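Local coordinates for putative cell invasion protein with MAC/Perforin domain (Bacteroides thetaiotaomicron VPI-5482, PDB 3KK7) that probably acts at membranes as a bacterial member of the membrane-attack complex/perforin family, although its precise role is not established, at residues K144-H149 and S292-T297. Sequence-based numbering, arbitrary orientation.
Sequences KETFVH and SYSIKT
Where helix 133-146 of the MACPF domain runs out, its last residue, Thr-146, and the next, Phe-147, settle on strand 288-298, part of the family's bent antiparallel sheet. Thr-146 makes the closest approach. Its CG2, anti to the backbone N, meets Ser-294 CB at 3.4 Å. Threonine suits a helix end facing a sheet because its two branches part company: the methyl packs outward, while OG1 hydrogen-bonds back to Thr-142 O one turn earlier. Ser-294, small enough to admit that methyl, likewise spends its hydroxyl elsewhere, on Thr-308 O.

Phe-147 is the first residue to leave helical geometry, and the extended backbone there lets its side chain reach the strand. The bond from CA to CB runs alongside the strand, so the far rim of the ring does the touching: CE1 lies 3.7 Å from Ser-292 O. Tyr-293 N sits in the ring plane at its edge, 3.8 Å from CE1. Small Ser-292 lets the rim come up to the backbone, and a large, flat, apolar ring suits this buried site, with Thr-146 CG2 over one face and Pro-310 alongside. An alanine in place of Phe-147 would probably loosen the helix end from the strand, since the whole rim contact with Ser-292 and Tyr-293 would go.

The looser side holds the exposed residues before Thr-146 and after Phe-147, which do not touch residues 292-297. With the hydroxyls of Thr-146 and Ser-294 both committed elsewhere, helix end and strand are joined here by van der Waals contact alone.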
loop_
_atom_site.group_PDB
_atom_site.type_symbol
_atom_site.label_atom_id
_atom_site.label_comp_id
_atom_site.label_asym_id
_atom_site.label_seq_id
_atom_site.Cartn_x
_atom_site.Cartn_y
_atom_site.Cartn_z
ATOM N N LYS A 144 -16.957 -16.656 -2.944
ATOM C CA LYS A 144 -17.816 -16.807 -4.100
ATOM C C LYS A 144 -17.194 -17.684 -5.194
ATOM O O LYS A 144 -17.910 -18.413 -5.855
ATOM C CB LYS A 144 -18.227 -15.450 -4.660
ATOM C CG LYS A 144 -19.214 -14.685 -3.804
ATOM C CD LYS A 144 -19.792 -13.510 -4.610
ATOM C CE LYS A 144 -20.883 -12.791 -3.877
ATOM N NZ LYS A 144 -21.499 -11.731 -4.736
ATOM N N GLU A 145 -15.873 -17.655 -5.340
ATOM C CA GLU A 145 -15.201 -18.465 -6.363
ATOM C C GLU A 145 -14.993 -19.881 -5.896
ATOM O O GLU A 145 -14.879 -20.781 -6.719
ATOM C CB GLU A 145 -13.834 -17.883 -6.746
ATOM C CG GLU A 145 -13.900 -16.602 -7.537
ATOM C CD GLU A 145 -12.575 -15.863 -7.634
ATOM O OE1 GLU A 145 -11.549 -16.335 -7.107
ATOM O OE2 GLU A 145 -12.558 -14.781 -8.256
ATOM N N THR A 146 -14.919 -20.091 -4.582
ATOM C CA THR A 146 -14.584 -21.418 -4.029
ATOM C C THR A 146 -15.790 -22.298 -3.872
ATOM O O THR A 146 -15.672 -23.524 -3.889
ATOM C CB THR A 146 -13.969 -21.297 -2.651
ATOM O OG1 THR A 146 -12.840 -20.437 -2.729
ATOM C CG2 THR A 146 -13.554 -22.632 -2.127
ATOM N N PHE A 147 -16.939 -21.676 -3.671
ATOM C CA PHE A 147 -18.151 -22.422 -3.410
ATOM C C PHE A 147 -19.096 -22.285 -4.572
ATOM O O PHE A 147 -19.208 -21.227 -5.187
ATOM C CB PHE A 147 -18.787 -22.031 -2.070
ATOM C CG PHE A 147 -17.943 -22.417 -0.911
ATOM C CD1 PHE A 147 -17.959 -23.713 -0.441
ATOM C CD2 PHE A 147 -17.050 -21.522 -0.354
ATOM C CE1 PHE A 147 -17.120 -24.097 0.600
ATOM C CE2 PHE A 147 -16.227 -21.894 0.675
ATOM C CZ PHE A 147 -16.263 -23.184 1.160
ATOM N N VAL A 148 -19.730 -23.404 -4.894
ATOM C CA VAL A 148 -20.639 -23.497 -6.023
ATOM C C VAL A 148 -21.618 -22.351 -5.862
ATOM O O VAL A 148 -21.927 -21.949 -4.735
ATOM C CB VAL A 148 -21.342 -24.911 -6.070
ATOM C CG1 VAL A 148 -22.666 -24.867 -6.832
ATOM C CG2 VAL A 148 -20.364 -25.990 -6.644
ATOM N N HIS A 149 -22.016 -21.792 -6.999
ATOM C CA HIS A 149 -23.017 -20.744 -7.092
ATOM C C HIS A 149 -24.307 -21.106 -6.304
ATOM O O HIS A 149 -24.766 -22.257 -6.377
ATOM C CB HIS A 149 -23.307 -20.522 -8.587
ATOM C CG HIS A 149 -24.409 -19.541 -8.861
ATOM N ND1 HIS A 149 -24.239 -18.177 -8.722
ATOM C CD2 HIS A 149 -25.694 -19.727 -9.258
ATOM C CE1 HIS A 149 -25.377 -17.567 -9.014
ATOM N NE2 HIS A 149 -26.273 -18.483 -9.347
ATOM N N SER A 292 -20.244 -26.998 3.685
ATOM C CA SER A 292 -19.250 -27.412 2.714
ATOM C C SER A 292 -17.923 -26.801 3.062
ATOM O O SER A 292 -17.886 -25.834 3.820
ATOM C CB SER A 292 -19.664 -26.977 1.328
ATOM O OG SER A 292 -20.715 -27.812 0.893
ATOM N N TYR A 293 -16.837 -27.374 2.531
ATOM C CA TYR A 293 -15.476 -26.862 2.815
ATOM C C TYR A 293 -14.515 -27.003 1.668
ATOM O O TYR A 293 -14.732 -27.791 0.771
ATOM C CB TYR A 293 -14.866 -27.580 4.006
ATOM C CG TYR A 293 -14.390 -29.021 3.746
ATOM C CD1 TYR A 293 -15.288 -30.085 3.744
ATOM C CD2 TYR A 293 -13.030 -29.323 3.586
ATOM C CE1 TYR A 293 -14.864 -31.395 3.555
ATOM C CE2 TYR A 293 -12.594 -30.661 3.373
ATOM C CZ TYR A 293 -13.517 -31.678 3.370
ATOM O OH TYR A 293 -13.140 -32.975 3.165
ATOM N N SER A 294 -13.441 -26.236 1.722
ATOM C CA SER A 294 -12.367 -26.366 0.782
ATOM C C SER A 294 -11.080 -26.170 1.553
ATOM O O SER A 294 -10.997 -25.290 2.391
ATOM C CB SER A 294 -12.509 -25.325 -0.331
ATOM O OG SER A 294 -11.356 -25.259 -1.160
ATOM N N ILE A 295 -10.082 -27.003 1.297
ATOM C CA ILE A 295 -8.804 -26.826 1.953
ATOM C C ILE A 295 -7.690 -26.521 0.963
ATOM O O ILE A 295 -7.844 -26.697 -0.253
ATOM C CB ILE A 295 -8.425 -28.020 2.797
ATOM C CG1 ILE A 295 -8.260 -29.266 1.945
ATOM C CG2 ILE A 295 -9.443 -28.242 3.864
ATOM C CD1 ILE A 295 -7.218 -30.179 2.547
ATOM N N LYS A 296 -6.595 -26.027 1.516
ATOM C CA LYS A 296 -5.376 -25.731 0.781
ATOM C C LYS A 296 -4.240 -25.867 1.756
ATOM O O LYS A 296 -4.335 -25.349 2.871
ATOM C CB LYS A 296 -5.367 -24.303 0.218
ATOM C CG LYS A 296 -4.133 -24.040 -0.710
ATOM C CD LYS A 296 -4.175 -22.705 -1.498
ATOM C CE LYS A 296 -3.844 -21.485 -0.659
ATOM N NZ LYS A 296 -3.610 -20.299 -1.539
ATOM N N THR A 297 -3.171 -26.558 1.362
ATOM C CA THR A 297 -2.003 -26.704 2.226
ATOM C C THR A 297 -0.929 -25.773 1.712
ATOM O O THR A 297 -0.846 -25.505 0.514
ATOM C CB THR A 297 -1.490 -28.144 2.299
ATOM O OG1 THR A 297 -1.300 -28.664 0.983
ATOM C CG2 THR A 297 -2.468 -29.023 3.040
#